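Aminopeptidase N (Francisella tularensis subsp. tularensis, PDB 5DLL) is a zinc-dependent M1-family aminopeptidase that releases N-terminal residues, preferably alanine, from peptides and probably helps degrade intracellular peptides. Local coordinates at residues A[806-820]-A[844-857]. Sequence-based numbering, arbitrary orientation.
Sequences ADTVLALDKFNHQVA and ALEKIKASNPSKNV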
loop_
_atom_site.group_PDB
_atom_site.type_symbol
_atom_site.label_atom_id
_atom_site.label_comp_id
_atom_site.label_asym_id
_atom_site.label_seq_id
_atom_site.Cartn_x
_atom_site.Cartn_y
_atom_site.Cartn_z
ATOM N N ALA A 806 -19.192 20.539 5.626
ATOM C CA ALA A 806 -20.480 20.356 4.930
ATOM C C ALA A 806 -20.590 21.266 3.704
ATOM O O ALA A 806 -21.061 20.839 2.644
ATOM C CB ALA A 806 -21.650 20.604 5.874
ATOM N N ASP A 807 -20.153 22.515 3.860
ATOM C CA ASP A 807 -20.178 23.495 2.779
ATOM C C ASP A 807 -19.313 23.042 1.614
ATOM O O ASP A 807 -19.766 23.003 0.474
ATOM C CB ASP A 807 -19.683 24.860 3.271
ATOM C CG ASP A 807 -20.612 25.496 4.294
ATOM O OD1 ASP A 807 -21.773 25.052 4.439
ATOM O OD2 ASP A 807 -20.169 26.455 4.958
ATOM N N THR A 808 -18.067 22.694 1.908
ATOM C CA THR A 808 -17.124 22.309 0.863
ATOM C C THR A 808 -17.586 21.063 0.110
ATOM O O THR A 808 -17.443 20.988 -1.107
ATOM C CB THR A 808 -15.714 22.090 1.437
ATOM O OG1 THR A 808 -15.814 21.357 2.658
ATOM C CG2 THR A 808 -15.034 23.426 1.716
ATOM N N VAL A 809 -18.159 20.101 0.829
ATOM C CA VAL A 809 -18.721 18.901 0.204
ATOM C C VAL A 809 -19.754 19.257 -0.864
ATOM O O VAL A 809 -19.777 18.653 -1.935
ATOM C CB VAL A 809 -19.371 17.965 1.248
ATOM C CG1 VAL A 809 -20.213 16.890 0.566
ATOM C CG2 VAL A 809 -18.301 17.326 2.126
ATOM N N LEU A 810 -20.604 20.235 -0.565
ATOM C CA LEU A 810 -21.629 20.675 -1.507
ATOM C C LEU A 810 -21.044 21.438 -2.697
ATOM O O LEU A 810 -21.571 21.349 -3.806
ATOM C CB LEU A 810 -22.685 21.524 -0.789
ATOM C CG LEU A 810 -23.528 20.750 0.235
ATOM C CD1 LEU A 810 -24.378 21.704 1.065
ATOM C CD2 LEU A 810 -24.391 19.692 -0.444
ATOM N N ALA A 811 -19.966 22.188 -2.466
ATOM C CA ALA A 811 -19.278 22.912 -3.537
ATOM C C ALA A 811 -18.501 21.952 -4.450
ATOM O O ALA A 811 -18.517 22.090 -5.678
ATOM C CB ALA A 811 -18.344 23.956 -2.945
ATOM N N LEU A 812 -17.819 20.988 -3.837
ATOM C CA LEU A 812 -17.112 19.938 -4.570
ATOM C C LEU A 812 -18.062 19.078 -5.407
ATOM O O LEU A 812 -17.738 18.688 -6.528
ATOM C CB LEU A 812 -16.352 19.032 -3.598
ATOM C CG LEU A 812 -15.193 19.654 -2.825
ATOM C CD1 LEU A 812 -14.672 18.659 -1.799
ATOM C CD2 LEU A 812 -14.089 20.106 -3.765
ATOM N N ASP A 813 -19.233 18.786 -4.847
ATOM C CA ASP A 813 -20.226 17.931 -5.498
ATOM C C ASP A 813 -20.696 18.470 -6.859
ATOM O O ASP A 813 -21.188 17.713 -7.693
ATOM C CB ASP A 813 -21.429 17.741 -4.571
ATOM C CG ASP A 813 -22.366 16.659 -5.047
ATOM O OD1 ASP A 813 -21.902 15.517 -5.241
ATOM O OD2 ASP A 813 -23.570 16.949 -5.220
ATOM N N LYS A 814 -20.545 19.772 -7.076
ATOM C CA LYS A 814 -20.887 20.383 -8.360
ATOM C C LYS A 814 -19.933 19.936 -9.473
ATOM O O LYS A 814 -20.358 19.724 -10.608
ATOM C CB LYS A 814 -20.878 21.907 -8.239
ATOM C CG LYS A 814 -21.908 22.450 -7.261
ATOM C CD LYS A 814 -21.916 23.969 -7.243
ATOM C CE LYS A 814 -23.000 24.510 -6.327
ATOM N NZ LYS A 814 -23.166 25.983 -6.474
ATOM N N PHE A 815 -18.654 19.782 -9.133
ATOM C CA PHE A 815 -17.615 19.424 -10.105
ATOM C C PHE A 815 -17.328 17.918 -10.138
ATOM O O PHE A 815 -17.257 17.320 -11.213
ATOM C CB PHE A 815 -16.317 20.175 -9.790
ATOM C CG PHE A 815 -16.509 21.645 -9.512
ATOM C CD1 PHE A 815 -16.877 22.518 -10.529
ATOM C CD2 PHE A 815 -16.312 22.159 -8.233
ATOM C CE1 PHE A 815 -17.052 23.871 -10.276
ATOM C CE2 PHE A 815 -16.485 23.510 -7.975
ATOM C CZ PHE A 815 -16.854 24.367 -8.997
ATOM N N ASN A 816 -17.164 17.318 -8.959
ATOM C CA ASN A 816 -16.768 15.914 -8.828
ATOM C C ASN A 816 -17.496 15.246 -7.659
ATOM O O ASN A 816 -17.343 15.662 -6.509
ATOM C CB ASN A 816 -15.249 15.835 -8.620
ATOM C CG ASN A 816 -14.688 14.434 -8.816
ATOM O OD1 ASN A 816 -15.374 13.429 -8.622
ATOM N ND2 ASN A 816 -13.417 14.367 -9.196
ATOM N N HIS A 817 -18.276 14.207 -7.958
ATOM C CA HIS A 817 -19.061 13.497 -6.940
ATOM C C HIS A 817 -18.220 12.513 -6.138
ATOM O O HIS A 817 -18.531 12.234 -4.982
ATOM C CB HIS A 817 -20.227 12.723 -7.565
ATOM C CG HIS A 817 -21.088 13.538 -8.479
ATOM N ND1 HIS A 817 -21.317 14.885 -8.295
ATOM C CD2 HIS A 817 -21.793 13.183 -9.579
ATOM C CE1 HIS A 817 -22.114 15.328 -9.251
ATOM N NE2 HIS A 817 -22.418 14.316 -10.042
ATOM N N GLN A 818 -17.176 11.964 -6.756
ATOM C CA GLN A 818 -16.317 10.989 -6.081
ATOM C C GLN A 818 -15.540 11.688 -4.979
ATOM O O GLN A 818 -15.500 11.215 -3.849
ATOM C CB GLN A 818 -15.344 10.326 -7.063
ATOM C CG GLN A 818 -15.990 9.663 -8.278
ATOM C CD GLN A 818 -17.040 8.630 -7.912
ATOM O OE1 GLN A 818 -16.947 7.966 -6.879
ATOM N NE2 GLN A 818 -18.048 8.487 -8.765
ATOM N N VAL A 819 -14.953 12.830 -5.326
ATOM C CA VAL A 819 -14.161 13.642 -4.404
ATOM C C VAL A 819 -15.028 14.214 -3.286
ATOM O O VAL A 819 -14.620 14.220 -2.120
ATOM C CB VAL A 819 -13.451 14.796 -5.153
ATOM C CG1 VAL A 819 -12.796 15.771 -4.182
ATOM C CG2 VAL A 819 -12.412 14.241 -6.115
ATOM N N ALA A 820 -16.216 14.696 -3.640
ATOM C CA ALA A 820 -17.163 15.205 -2.644
ATOM C C ALA A 820 -17.542 14.123 -1.624
ATOM O O ALA A 820 -17.676 14.400 -0.431
ATOM C CB ALA A 820 -18.408 15.752 -3.330
ATOM N N ALA A 844 -24.286 18.426 10.243
ATOM C CA ALA A 844 -23.547 18.645 8.999
ATOM C C ALA A 844 -23.868 17.599 7.934
ATOM O O ALA A 844 -23.968 17.934 6.759
ATOM C CB ALA A 844 -22.044 18.684 9.267
ATOM N N LEU A 845 -24.012 16.340 8.337
ATOM C CA LEU A 845 -24.441 15.292 7.410
ATOM C C LEU A 845 -25.870 15.538 6.918
ATOM O O LEU A 845 -26.152 15.399 5.731
ATOM C CB LEU A 845 -24.338 13.907 8.057
ATOM C CG LEU A 845 -22.919 13.367 8.264
ATOM C CD1 LEU A 845 -22.964 12.036 9.001
ATOM C CD2 LEU A 845 -22.182 13.224 6.939
ATOM N N GLU A 846 -26.765 15.908 7.831
ATOM C CA GLU A 846 -28.156 16.206 7.472
ATOM C C GLU A 846 -28.274 17.478 6.620
ATOM O O GLU A 846 -29.195 17.599 5.819
ATOM C CB GLU A 846 -29.041 16.299 8.727
ATOM C CG GLU A 846 -29.487 14.941 9.261
ATOM C CD GLU A 846 -29.937 14.974 10.714
ATOM O OE1 GLU A 846 -30.209 16.073 11.246
ATOM O OE2 GLU A 846 -30.021 13.890 11.332
ATOM N N LYS A 847 -27.341 18.411 6.794
ATOM C CA LYS A 847 -27.285 19.618 5.972
ATOM C C LYS A 847 -26.897 19.279 4.532
ATOM O O LYS A 847 -27.422 19.863 3.585
ATOM C CB LYS A 847 -26.296 20.623 6.573
ATOM C CG LYS A 847 -26.427 22.049 6.060
ATOM C CD LYS A 847 -25.423 22.348 4.963
ATOM C CE LYS A 847 -25.550 23.779 4.465
ATOM N NZ LYS A 847 -25.220 24.779 5.514
ATOM N N ILE A 848 -25.981 18.331 4.375
ATOM C CA ILE A 848 -25.584 17.837 3.054
ATOM C C ILE A 848 -26.764 17.116 2.382
ATOM O O ILE A 848 -27.092 17.383 1.226
ATOM C CB ILE A 848 -24.352 16.895 3.162
ATOM C CG1 ILE A 848 -23.106 17.689 3.583
ATOM C CG2 ILE A 848 -24.086 16.167 1.847
ATOM C CD1 ILE A 848 -22.018 16.850 4.227
ATOM N N LYS A 849 -27.389 16.208 3.125
ATOM C CA LYS A 849 -28.557 15.445 2.665
ATOM C C LYS A 849 -29.717 16.354 2.214
ATOM O O LYS A 849 -30.386 16.072 1.218
ATOM C CB LYS A 849 -29.006 14.508 3.798
ATOM C CG LYS A 849 -30.324 13.775 3.608
ATOM C CD LYS A 849 -30.640 12.942 4.844
ATOM C CE LYS A 849 -32.123 12.651 4.992
ATOM N NZ LYS A 849 -32.634 11.791 3.893
ATOM N N ALA A 850 -29.927 17.449 2.942
ATOM C CA ALA A 850 -31.068 18.334 2.720
ATOM C C ALA A 850 -30.833 19.409 1.649
ATOM O O ALA A 850 -31.749 20.167 1.337
ATOM C CB ALA A 850 -31.468 18.989 4.035
ATOM N N SER A 851 -29.625 19.480 1.090
ATOM C CA SER A 851 -29.310 20.473 0.051
ATOM C C SER A 851 -29.340 19.900 -1.376
ATOM O O SER A 851 -28.773 20.491 -2.296
ATOM C CB SER A 851 -27.947 21.110 0.336
ATOM O OG SER A 851 -28.024 21.931 1.489
ATOM N N ASN A 852 -30.021 18.771 -1.555
ATOM C CA ASN A 852 -30.149 18.126 -2.861
ATOM C C ASN A 852 -28.798 17.947 -3.548
ATOM O O ASN A 852 -28.482 18.645 -4.515
ATOM C CB ASN A 852 -31.116 18.903 -3.764
ATOM C CG ASN A 852 -31.394 18.191 -5.080
ATOM O OD1 ASN A 852 -31.374 16.958 -5.160
ATOM N ND2 ASN A 852 -31.647 18.969 -6.123
ATOM N N PRO A 853 -27.985 17.016 -3.034
ATOM C CA PRO A 853 -26.729 16.687 -3.677
ATOM C C PRO A 853 -26.939 15.609 -4.729
ATOM O O PRO A 853 -28.062 15.127 -4.912
ATOM C CB PRO A 853 -25.896 16.152 -2.522
ATOM C CG PRO A 853 -26.890 15.495 -1.625
ATOM C CD PRO A 853 -28.200 16.214 -1.815
ATOM N N SER A 854 -25.862 15.239 -5.412
ATOM C CA SER A 854 -25.884 14.133 -6.358
ATOM C C SER A 854 -26.330 12.855 -5.660
ATOM O O SER A 854 -26.278 12.752 -4.431
ATOM C CB SER A 854 -24.495 13.923 -6.966
ATOM O OG SER A 854 -23.539 13.579 -5.970
ATOM N N LYS A 855 -26.768 11.887 -6.459
ATOM C CA LYS A 855 -27.189 10.584 -5.951
ATOM C C LYS A 855 -26.090 9.955 -5.092
ATOM O O LYS A 855 -26.347 9.538 -3.973
ATOM C CB LYS A 855 -27.560 9.663 -7.119
ATOM C CG LYS A 855 -27.881 8.227 -6.732
ATOM C CD LYS A 855 -28.395 7.439 -7.929
ATOM C CE LYS A 855 -28.206 5.939 -7.746
ATOM N NZ LYS A 855 -26.770 5.537 -7.720
ATOM N N ASN A 856 -24.869 9.915 -5.626
ATOM C CA ASN A 856 -23.708 9.319 -4.947
ATOM C C ASN A 856 -23.555 9.803 -3.498
ATOM O O ASN A 856 -23.535 8.999 -2.560
ATOM C CB ASN A 856 -22.427 9.625 -5.755
ATOM C CG ASN A 856 -21.201 8.866 -5.253
ATOM O OD1 ASN A 856 -21.306 7.933 -4.455
ATOM N ND2 ASN A 856 -20.025 9.265 -5.734
ATOM N N VAL A 857 -23.468 11.120 -3.337
ATOM C CA VAL A 857 -23.292 11.758 -2.032
ATOM C C VAL A 857 -24.522 11.599 -1.130
ATOM O O VAL A 857 -24.382 11.356 0.073
ATOM C CB VAL A 857 -22.978 13.262 -2.206
ATOM C CG1 VAL A 857 -23.029 13.997 -0.873
ATOM C CG2 VAL A 857 -21.627 13.443 -2.886
#
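Asp813 grips Ser854 with both carboxylate oxygens. OD1 of Asp813 accepts from OG of Ser854 at 2.6 Å. OD2 of Asp813 accepts from the backbone N of Ser854 at 2.9 Å, in a nearly straight bond (168°). Both oxygens use their syn lone pairs. Held at two points, the buried carboxylate has little freedom to rotate. CG of Asp813 lies anti to its backbone N (chi1 -168°), which carries the carboxylate to Ser854, the residue at the N-cap position of helix 855-866.

CB of Ser854 sits over one face of the His817 ring, 3.5 Å from its centroid and near the ring normal, a CH-pi contact. ND1 of His817 also makes weak bonds to the backbone O and to OD1 of Asp813.

Val857 packs as a knob among Val809, Asp813, His817 and Ala820. Toward the other end, Ile848 crosses Val809 at about a right angle, with CD1 of Ile848 4.1 Å from CG1 of Val809. The branched end of Leu810 lies against Ser851 and Ile848. Asp807 OD1 and Lys847 NZ, both on exposed residues, form a long salt bridge of 3.6 Å.

The contact joins helices 800-815 and 817-824 to helices 835-849 and 855-866, within the C-terminal helical domain of ARM-repeat type. The axes of segments 806-815 and 844-849 run in roughly the same direction, 27° apart. Leu812 and Val819 pack on helix 777-788, while Leu845 reaches helix 855-866.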